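Local coordinates for protein positive phenol-degradative gene regulator (Ralstonia sp. E2, PDB 5FRY) that senses phenolic compounds through this domain and, as a transcription activator of the sigma-54-dependent type, probably switches on phenol-degradation genes, at residues E105-V110 with W152-Y157; A49-L54 with S133-V138; G122-E127 with I170-L175. All coordinates share one frame; numbering follows the deposited sequence.

Contact 1. Residues E105-V110 with W152-Y157. With ERH (3,4-dimethylphenol), chain D.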
loop_
_atom_site.group_PDB
_atom_site.type_symbol
_atom_site.label_atom_id
_atom_site.label_comp_id
_atom_site.label_asym_id
_atom_site.label_seq_id
_atom_site.Cartn_x
_atom_site.Cartn_y
_atom_site.Cartn_z
ATOM N N GLU A 105 -4.358 10.613 -0.283
ATOM C CA GLU A 105 -3.756 9.295 -0.170
ATOM C C GLU A 105 -2.228 9.361 -0.227
ATOM O O GLU A 105 -1.554 8.332 -0.125
ATOM C CB GLU A 105 -4.323 8.371 -1.270
ATOM C CG GLU A 105 -5.762 7.972 -0.975
ATOM C CD GLU A 105 -6.545 7.451 -2.156
ATOM O OE1 GLU A 105 -5.978 7.046 -3.214
ATOM O OE2 GLU A 105 -7.780 7.471 -2.028
ATOM N N GLY A 106 -1.681 10.574 -0.364
ATOM C CA GLY A 106 -0.235 10.778 -0.360
ATOM C C GLY A 106 0.472 10.184 -1.566
ATOM O O GLY A 106 1.648 9.850 -1.516
ATOM N N VAL A 107 -0.250 10.045 -2.666
ATOM C CA VAL A 107 0.310 9.450 -3.872
ATOM C C VAL A 107 1.060 10.470 -4.726
ATOM O O VAL A 107 2.169 10.213 -5.227
ATOM C CB VAL A 107 -0.813 8.805 -4.726
ATOM C CG1 VAL A 107 -0.333 8.525 -6.121
ATOM C CG2 VAL A 107 -1.335 7.503 -4.049
ATOM N N VAL A 108 0.428 11.619 -4.896
ATOM C CA VAL A 108 0.944 12.696 -5.732
ATOM C C VAL A 108 0.219 13.969 -5.375
ATOM O O VAL A 108 -0.882 13.945 -4.819
ATOM C CB VAL A 108 0.766 12.427 -7.252
ATOM C CG1 VAL A 108 1.062 13.690 -8.095
ATOM C CG2 VAL A 108 1.679 11.336 -7.700
ATOM N N ARG A 109 0.866 15.078 -5.690
ATOM C CA ARG A 109 0.261 16.388 -5.646
ATOM C C ARG A 109 -0.255 16.745 -7.037
ATOM O O ARG A 109 0.515 16.937 -7.984
ATOM C CB ARG A 109 1.271 17.419 -5.167
ATOM C CG ARG A 109 0.878 18.823 -5.494
ATOM C CD ARG A 109 -0.238 19.305 -4.592
ATOM N NE ARG A 109 -0.518 20.722 -4.813
ATOM C CZ ARG A 109 0.389 21.684 -4.707
ATOM N NH1 ARG A 109 1.646 21.386 -4.390
ATOM N NH2 ARG A 109 0.043 22.946 -4.920
ATOM N N VAL A 110 -1.566 16.824 -7.148
ATOM C CA VAL A 110 -2.205 16.928 -8.452
ATOM C C VAL A 110 -2.657 18.346 -8.713
ATOM O O VAL A 110 -3.218 18.997 -7.830
ATOM C CB VAL A 110 -3.401 15.974 -8.559
ATOM C CG1 VAL A 110 -3.794 15.788 -10.021
ATOM C CG2 VAL A 110 -3.068 14.640 -7.943
ATOM N N TRP A 152 2.981 4.120 -13.171
ATOM C CA TRP A 152 1.997 3.138 -13.596
ATOM C C TRP A 152 0.695 3.059 -12.781
ATOM O O TRP A 152 -0.403 3.113 -13.364
ATOM C CB TRP A 152 2.650 1.747 -13.612
ATOM C CG TRP A 152 3.926 1.702 -14.409
ATOM C CD1 TRP A 152 4.268 2.508 -15.463
ATOM C CD2 TRP A 152 5.039 0.821 -14.200
ATOM N NE1 TRP A 152 5.516 2.170 -15.932
ATOM C CE2 TRP A 152 6.012 1.142 -15.171
ATOM C CE3 TRP A 152 5.306 -0.208 -13.290
ATOM C CZ2 TRP A 152 7.232 0.465 -15.253
ATOM C CZ3 TRP A 152 6.519 -0.876 -13.376
ATOM C CH2 TRP A 152 7.462 -0.539 -14.350
ATOM N N MET A 153 0.813 2.883 -11.464
ATOM C CA MET A 153 -0.340 2.857 -10.564
ATOM C C MET A 153 -1.019 4.203 -10.516
ATOM O O MET A 153 -2.242 4.256 -10.345
ATOM C CB MET A 153 0.068 2.449 -9.143
ATOM C CG MET A 153 -1.067 2.012 -8.218
ATOM S SD MET A 153 -0.401 1.742 -6.540
ATOM C CE MET A 153 1.277 1.400 -6.931
ATOM N N GLN A 154 -0.249 5.290 -10.628
ATOM C CA GLN A 154 -0.856 6.612 -10.627
ATOM C C GLN A 154 -1.715 6.786 -11.859
ATOM O O GLN A 154 -2.804 7.348 -11.780
ATOM C CB GLN A 154 0.191 7.707 -10.576
ATOM C CG GLN A 154 0.809 7.820 -9.181
ATOM C CD GLN A 154 1.981 8.746 -9.140
ATOM O OE1 GLN A 154 2.816 8.649 -8.239
ATOM N NE2 GLN A 154 2.046 9.681 -10.096
ATOM N N ILE A 155 -1.210 6.314 -12.993
ATOM C CA ILE A 155 -1.972 6.362 -14.260
ATOM C C ILE A 155 -3.214 5.471 -14.241
ATOM O O ILE A 155 -4.302 5.901 -14.632
ATOM C CB ILE A 155 -1.092 5.940 -15.460
ATOM C CG1 ILE A 155 -0.143 7.076 -15.838
ATOM C CG2 ILE A 155 -1.966 5.518 -16.638
ATOM C CD1 ILE A 155 -0.858 8.311 -16.340
ATOM N N GLY A 156 -3.046 4.224 -13.796
ATOM C CA GLY A 156 -4.163 3.307 -13.664
ATOM C C GLY A 156 -5.296 3.937 -12.876
ATOM O O GLY A 156 -6.489 3.805 -13.216
ATOM N N TYR A 157 -4.909 4.649 -11.833
ATOM C CA TYR A 157 -5.845 5.304 -10.939
ATOM C C TYR A 157 -6.651 6.367 -11.680
ATOM O O TYR A 157 -7.895 6.383 -11.579
ATOM C CB TYR A 157 -5.106 5.896 -9.746
ATOM C CG TYR A 157 -6.015 6.623 -8.781
ATOM C CD1 TYR A 157 -6.571 7.867 -9.120
ATOM C CD2 TYR A 157 -6.355 6.056 -7.555
ATOM C CE1 TYR A 157 -7.416 8.530 -8.261
ATOM C CE2 TYR A 157 -7.194 6.720 -6.677
ATOM C CZ TYR A 157 -7.710 7.963 -7.036
ATOM O OH TYR A 157 -8.536 8.656 -6.178
HETATM O O01 ERH D . -4.242 11.552 -9.965
HETATM C C02 ERH D . -6.289 13.128 -12.724
HETATM C C03 ERH D . -7.589 11.320 -11.637
HETATM C C04 ERH D . -7.434 12.421 -12.662
HETATM C C05 ERH D . -5.157 12.820 -11.768
HETATM C C06 ERH D . -6.581 11.044 -10.785
HETATM C C07 ERH D . -5.295 11.839 -10.855
HETATM C C08 ERH D . -6.133 14.230 -13.749
HETATM C C09 ERH D . -8.876 10.525 -11.567
#

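Contact 2. Residues A49-L54 with S133-V138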
loop_
_atom_site.group_PDB
_atom_site.type_symbol
_atom_site.label_atom_id
_atom_site.label_comp_id
_atom_site.label_asym_id
_atom_site.label_seq_id
_atom_site.Cartn_x
_atom_site.Cartn_y
_atom_site.Cartn_z
ATOM N N ALA A 49 10.272 -2.204 -3.168
ATOM C CA ALA A 49 10.884 -3.532 -3.059
ATOM C C ALA A 49 10.117 -4.556 -3.897
ATOM O O ALA A 49 10.702 -5.264 -4.725
ATOM C CB ALA A 49 10.949 -3.976 -1.605
ATOM N N LEU A 50 8.802 -4.630 -3.701
ATOM C CA LEU A 50 7.991 -5.557 -4.482
ATOM C C LEU A 50 8.050 -5.242 -5.977
ATOM O O LEU A 50 8.032 -6.149 -6.791
ATOM C CB LEU A 50 6.532 -5.542 -4.022
ATOM C CG LEU A 50 5.557 -6.315 -4.907
ATOM C CD1 LEU A 50 5.761 -7.830 -4.823
ATOM C CD2 LEU A 50 4.113 -5.943 -4.565
ATOM N N ARG A 51 8.121 -3.961 -6.323
ATOM C CA ARG A 51 8.200 -3.550 -7.727
ATOM C C ARG A 51 9.462 -4.075 -8.390
ATOM O O ARG A 51 9.441 -4.527 -9.535
ATOM C CB ARG A 51 8.177 -2.030 -7.870
ATOM C CG ARG A 51 8.466 -1.596 -9.306
ATOM C CD ARG A 51 8.549 -0.102 -9.460
ATOM N NE ARG A 51 7.225 0.484 -9.364
ATOM C CZ ARG A 51 6.692 1.305 -10.257
ATOM N NH1 ARG A 51 7.364 1.673 -11.352
ATOM N NH2 ARG A 51 5.472 1.766 -10.040
ATOM N N LYS A 52 10.564 -3.978 -7.655
ATOM C CA LYS A 52 11.851 -4.467 -8.110
ATOM C C LYS A 52 11.841 -5.966 -8.372
ATOM O O LYS A 52 12.325 -6.426 -9.407
ATOM C CB LYS A 52 12.924 -4.135 -7.086
ATOM C CG LYS A 52 14.278 -4.674 -7.475
ATOM C CD LYS A 52 15.340 -3.619 -7.308
ATOM C CE LYS A 52 16.707 -4.169 -7.663
ATOM N NZ LYS A 52 17.766 -3.450 -6.892
ATOM N N GLU A 53 11.288 -6.732 -7.435
ATOM C CA GLU A 53 11.174 -8.175 -7.610
ATOM C C GLU A 53 10.253 -8.552 -8.765
ATOM O O GLU A 53 10.531 -9.508 -9.490
ATOM C CB GLU A 53 10.679 -8.838 -6.319
ATOM C CG GLU A 53 11.675 -8.767 -5.162
ATOM C CD GLU A 53 11.487 -9.897 -4.168
ATOM O OE1 GLU A 53 11.388 -11.066 -4.607
ATOM O OE2 GLU A 53 11.429 -9.626 -2.947
ATOM N N LEU A 54 9.158 -7.816 -8.941
ATOM C CA LEU A 54 8.241 -8.115 -10.033
ATOM C C LEU A 54 8.858 -7.808 -11.394
ATOM O O LEU A 54 8.614 -8.530 -12.358
ATOM C CB LEU A 54 6.922 -7.352 -9.872
ATOM C CG LEU A 54 6.010 -7.865 -8.763
ATOM C CD1 LEU A 54 4.689 -7.148 -8.817
ATOM C CD2 LEU A 54 5.806 -9.375 -8.848
ATOM N N SER A 133 5.294 13.030 -7.395
ATOM C CA SER A 133 4.687 11.723 -7.571
ATOM C C SER A 133 5.544 10.721 -6.806
ATOM O O SER A 133 6.768 10.728 -6.918
ATOM C CB SER A 133 4.568 11.351 -9.047
ATOM O OG SER A 133 5.772 10.797 -9.526
ATOM N N PHE A 134 4.909 9.886 -5.994
ATOM C CA PHE A 134 5.685 8.964 -5.174
ATOM C C PHE A 134 6.273 7.873 -6.053
ATOM O O PHE A 134 7.362 7.365 -5.812
ATOM C CB PHE A 134 4.819 8.332 -4.091
ATOM C CG PHE A 134 4.205 7.035 -4.508
ATOM C CD1 PHE A 134 3.047 7.020 -5.268
ATOM C CD2 PHE A 134 4.814 5.831 -4.196
ATOM C CE1 PHE A 134 2.486 5.831 -5.678
ATOM C CE2 PHE A 134 4.259 4.627 -4.613
ATOM C CZ PHE A 134 3.099 4.627 -5.353
ATOM N N GLU A 135 5.542 7.504 -7.095
ATOM C CA GLU A 135 5.872 6.307 -7.845
ATOM C C GLU A 135 7.124 6.541 -8.693
ATOM O O GLU A 135 7.997 5.653 -8.810
ATOM C CB GLU A 135 4.682 5.889 -8.708
ATOM C CG GLU A 135 4.810 4.496 -9.247
ATOM C CD GLU A 135 3.541 4.068 -9.934
ATOM O OE1 GLU A 135 2.669 4.935 -10.092
ATOM O OE2 GLU A 135 3.447 2.885 -10.327
ATOM N N GLY A 136 7.233 7.749 -9.241
ATOM C CA GLY A 136 8.395 8.123 -10.031
ATOM C C GLY A 136 9.618 8.235 -9.128
ATOM O O GLY A 136 10.710 7.800 -9.480
ATOM N N ASP A 137 9.413 8.812 -7.949
ATOM C CA ASP A 137 10.421 8.851 -6.887
ATOM C C ASP A 137 10.960 7.468 -6.532
ATOM O O ASP A 137 12.168 7.288 -6.424
ATOM C CB ASP A 137 9.842 9.494 -5.624
ATOM C CG ASP A 137 9.921 11.002 -5.642
ATOM O OD1 ASP A 137 9.993 11.585 -6.745
ATOM O OD2 ASP A 137 9.903 11.613 -4.553
ATOM N N VAL A 138 10.066 6.494 -6.335
ATOM C CA VAL A 138 10.484 5.166 -5.892
ATOM C C VAL A 138 11.169 4.399 -7.009
ATOM O O VAL A 138 12.173 3.718 -6.777
ATOM C CB VAL A 138 9.308 4.314 -5.367
ATOM C CG1 VAL A 138 9.842 2.990 -4.820
ATOM C CG2 VAL A 138 8.546 5.059 -4.286
#

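Contact 3. Residues G122-E127 with I170-L175. With ZN (zinc ion), chain C.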
loop_
_atom_site.group_PDB
_atom_site.type_symbol
_atom_site.label_atom_id
_atom_site.label_comp_id
_atom_site.label_asym_id
_atom_site.label_seq_id
_atom_site.Cartn_x
_atom_site.Cartn_y
_atom_site.Cartn_z
ATOM N N GLY A 122 -20.677 12.402 -22.851
ATOM C CA GLY A 122 -19.612 11.473 -23.170
ATOM C C GLY A 122 -18.349 12.174 -23.600
ATOM O O GLY A 122 -17.474 11.566 -24.208
ATOM N N VAL A 123 -18.256 13.460 -23.279
ATOM C CA VAL A 123 -17.093 14.265 -23.626
ATOM C C VAL A 123 -16.094 14.335 -22.480
ATOM O O VAL A 123 -16.463 14.660 -21.358
ATOM C CB VAL A 123 -17.465 15.709 -23.971
ATOM C CG1 VAL A 123 -16.271 16.409 -24.593
ATOM C CG2 VAL A 123 -18.637 15.749 -24.894
ATOM N N TYR A 124 -14.829 14.073 -22.769
ATOM C CA TYR A 124 -13.810 14.316 -21.741
ATOM C C TYR A 124 -12.474 14.624 -22.359
ATOM O O TYR A 124 -11.950 13.852 -23.171
ATOM C CB TYR A 124 -13.654 13.126 -20.782
ATOM C CG TYR A 124 -12.661 13.448 -19.673
ATOM C CD1 TYR A 124 -13.058 14.176 -18.553
ATOM C CD2 TYR A 124 -11.329 13.066 -19.769
ATOM C CE1 TYR A 124 -12.168 14.505 -17.552
ATOM C CE2 TYR A 124 -10.421 13.389 -18.758
ATOM C CZ TYR A 124 -10.851 14.104 -17.654
ATOM O OH TYR A 124 -9.969 14.434 -16.648
ATOM N N HIS A 125 -11.925 15.763 -21.988
ATOM C CA HIS A 125 -10.550 16.062 -22.339
ATOM C C HIS A 125 -9.874 16.671 -21.130
ATOM O O HIS A 125 -10.303 17.714 -20.626
ATOM C CB HIS A 125 -10.476 16.998 -23.544
ATOM C CG HIS A 125 -9.101 17.099 -24.133
ATOM N ND1 HIS A 125 -8.683 16.294 -25.172
ATOM C CD2 HIS A 125 -8.060 17.891 -23.820
ATOM C CE1 HIS A 125 -7.436 16.604 -25.482
ATOM N NE2 HIS A 125 -7.029 17.568 -24.684
ATOM N N GLY A 126 -8.831 16.007 -20.649
ATOM C CA GLY A 126 -8.214 16.418 -19.404
ATOM C C GLY A 126 -6.707 16.344 -19.364
ATOM O O GLY A 126 -6.098 15.388 -19.873
ATOM N N GLU A 127 -6.113 17.366 -18.751
ATOM C CA GLU A 127 -4.671 17.528 -18.678
ATOM C C GLU A 127 -4.292 17.923 -17.257
ATOM O O GLU A 127 -4.933 18.776 -16.629
ATOM C CB GLU A 127 -4.196 18.583 -19.691
ATOM C CG GLU A 127 -4.359 18.191 -21.148
ATOM C CD GLU A 127 -3.939 19.307 -22.098
ATOM O OE1 GLU A 127 -3.704 20.442 -21.613
ATOM O OE2 GLU A 127 -3.845 19.046 -23.323
ATOM N N ILE A 170 -11.954 5.873 -20.314
ATOM C CA ILE A 170 -11.163 7.066 -20.568
ATOM C C ILE A 170 -9.734 6.751 -20.160
ATOM O O ILE A 170 -9.470 6.638 -18.971
ATOM C CB ILE A 170 -11.676 8.293 -19.775
ATOM C CG1 ILE A 170 -13.152 8.585 -20.073
ATOM C CG2 ILE A 170 -10.854 9.519 -20.114
ATOM C CD1 ILE A 170 -13.383 9.351 -21.363
ATOM N N LEU A 171 -8.825 6.602 -21.130
ATOM C CA LEU A 171 -7.429 6.271 -20.838
ATOM C C LEU A 171 -6.550 7.504 -20.635
ATOM O O LEU A 171 -6.790 8.562 -21.224
ATOM C CB LEU A 171 -6.838 5.407 -21.960
ATOM C CG LEU A 171 -7.645 4.173 -22.384
ATOM C CD1 LEU A 171 -7.079 3.589 -23.666
ATOM C CD2 LEU A 171 -7.651 3.113 -21.307
ATOM N N TYR A 172 -5.523 7.351 -19.796
ATOM C CA TYR A 172 -4.528 8.395 -19.588
ATOM C C TYR A 172 -3.148 7.948 -20.022
ATOM O O TYR A 172 -2.794 6.766 -19.943
ATOM C CB TYR A 172 -4.462 8.815 -18.120
ATOM C CG TYR A 172 -5.629 9.629 -17.637
ATOM C CD1 TYR A 172 -6.858 9.032 -17.379
ATOM C CD2 TYR A 172 -5.496 10.979 -17.391
ATOM C CE1 TYR A 172 -7.924 9.775 -16.913
ATOM C CE2 TYR A 172 -6.547 11.718 -16.928
ATOM C CZ TYR A 172 -7.761 11.111 -16.682
ATOM O OH TYR A 172 -8.813 11.871 -16.216
ATOM N N ARG A 173 -2.346 8.905 -20.458
ATOM C CA ARG A 173 -0.940 8.635 -20.673
ATOM C C ARG A 173 -0.105 9.737 -20.046
ATOM O O ARG A 173 -0.540 10.891 -19.944
ATOM C CB ARG A 173 -0.645 8.496 -22.168
ATOM C CG ARG A 173 0.375 7.415 -22.474
ATOM C CD ARG A 173 0.528 7.200 -23.969
ATOM N NE ARG A 173 -0.471 6.274 -24.481
ATOM C CZ ARG A 173 -0.784 6.161 -25.766
ATOM N NH1 ARG A 173 -0.182 6.928 -26.670
ATOM N NH2 ARG A 173 -1.710 5.290 -26.145
ATOM N N GLU A 174 1.089 9.379 -19.589
ATOM C CA GLU A 174 2.018 10.365 -19.062
ATOM C C GLU A 174 2.775 11.024 -20.191
ATOM O O GLU A 174 3.512 10.347 -20.897
ATOM C CB GLU A 174 3.005 9.712 -18.096
ATOM C CG GLU A 174 2.473 9.495 -16.703
ATOM C CD GLU A 174 3.591 9.234 -15.721
ATOM O OE1 GLU A 174 4.045 8.083 -15.645
ATOM O OE2 GLU A 174 4.039 10.174 -15.039
ATOM N N LEU A 175 2.614 12.331 -20.355
ATOM C CA LEU A 175 3.334 13.047 -21.421
ATOM C C LEU A 175 4.766 13.383 -20.985
ATOM O O LEU A 175 5.689 13.446 -21.806
ATOM C CB LEU A 175 2.592 14.321 -21.813
ATOM C CG LEU A 175 1.152 14.121 -22.318
ATOM C CD1 LEU A 175 0.646 15.374 -23.027
ATOM C CD2 LEU A 175 1.018 12.896 -23.198
HETATM ZN ZN ZN C . 5.503 10.061 -13.618
#

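Contact 1. Residues E105-V110 with W152-Y157
Tyr157 lines the phenol pocket and, on its other side, meets Glu105. Tyr157 leaves helix 152-166 with CG anti to its backbone N (chi1 179°). This carries the ring away from the helix, between Glu105 and the ligand, 3,4-dimethylphenol. Along one side of the ring, CD1 lies 3.6 Å from C06 of the ligand. CE1, the next atom out, stays close to that same ligand carbon and comes near the methyl C09. Ligand C06 lies at the edge of the ring, near its plane. On the other side, Tyr157 CE2 is 3.7 Å from Glu105 OE1. The carboxylate is turned 76° from the ring plane. At the tip, Tyr157 OH is hydrogen-bonded to Asp78 OD2, which fixes the far end of the ring; Asp78 OD2 also lies close to Glu105 OE2, a like-charge pair that might raise the pKa of one of them. One turn earlier on the helix, Gln154 slides past Val107 in the opposite direction, and its CG is 3.3 Å from Val107 CG1. Its amide end lies across Val108 CG2. That approach is too tight in the model for its details to be trusted. Val110 touches the ligand from the start of the strand, with CG1 3.7 Å from C05. The turn begins at Gly106, where positive phi and a Schellman motif end helix 97-104. His102 of that helix stacks on the Tyr157 ring, and Phe134 of helix 134-143 packs on both Val107 and Gln154. Arg38 NH2 of the second subunit is hydrogen-bonded to Gly106 O. The contact thus lies between helices 97-104 and 152-166, at the entry to strand 109-118.

Contact 2. Residues A49-L54 with S133-V138
Arg51 stretches toward Glu135 with CG anti to its backbone N (chi1 172°), then bends at its CG-CD bond (chi3 -73°). Glu135 also starts with CG anti to its N (chi1 -166°), and its chain stays extended to the carboxylate. The result is a buried interhelical salt bridge between helix 44-58 and helix 134-143. Arg51 NH2 faces Glu135 OE2 at 2.3 Å. This is very short, and the exact length is doubtful. The carboxylate oxygen sits at the edge of the guanidinium, near its plane, while the two flat groups stand almost perpendicular. The pairing therefore runs through one nitrogen and one oxygen.

Glu135 OE2 also accepts from Met153 N, and OE1 from Gln154 N, so the carboxylate grips the first turn of helix 152-166. The N-terminal end of that helix, with its partial positive charge, and the arginine would both be expected to stabilise the carboxylate. The Arg51 guanidinium also makes cation-pi contacts with Trp152 and Phe67. The Glu135 side chain comes within about 6 Å of the zinc ion (nearest atoms), although it is not among the four zinc ligands. Ser133, just before helix 134-143, is its N-cap: Ser133 OG accepts a weak bond from Gly136 N at 3.4 Å.

Contact 3. Residues G122-E127 with I170-L175
The phenol pocket is bordered here by Tyr172, whose hydroxyl meets that of Tyr124 over strand 185-191 of the four-stranded antiparallel sheet. Strands 123-131 and 170-176 are not neighbours in this sheet. Strand 185-191 runs between them, so the contact is made by side chains. Tyr124 OH and Tyr172 OH are hydrogen-bonded at 2.8 Å, and either could be the donor. The two side chains cross at about a right angle. Tyr124 OH comes to the edge of the Tyr172 ring, near its plane. Tyr172 puts its CG beside the backbone N (chi1 -73°), which brings the hydroxyl end of the ring closer to Tyr124. Ile170 packs on the same tyrosine from the start of its strand. Its CG2 lies 3.6 Å from Tyr124 CD2, and its CD1 is 3.8 Å from Tyr124 CB. Gly126, without a side chain, makes room for the Tyr124 hydroxyl.

Two residues beyond Tyr172, Glu174 binds the zinc ion through OE2 at 2.0 Å. Cys151, Cys177 and Cys185 complete the site. One strand thus carries both a pocket residue and a metal ligand.

Tyr172 OH is also hydrogen-bonded to Thr162 of helix 152-166. Two polar partners, Tyr124 and Thr162, therefore satisfy this buried hydroxyl and should fix where the ring end lies and how the hydroxyl is turned.

In the fold
From the N terminus, residues 49-54 come first and wait until 133-138 for contact 2 to close. Within that span the chain passes 105-110, which close contact 1 with 152-157, and 122-127, which close contact 3 with 170-175. All three loops cross one another, and none is nested. Contacts 1 and 2 touch directly, through a probable backbone hydrogen bond, Phe134 N to Val107 O, at 2.9 Å. Contact 3 meets contact 1 where Ile155 CD1 packs on Glu174 CG. Helix 152-166 thus lies between the helical side of contact 2 and the sheet of contact 3. Contacts 1 and 2 also touch the second subunit; no other chain of the assembly touches the segments of contact 3.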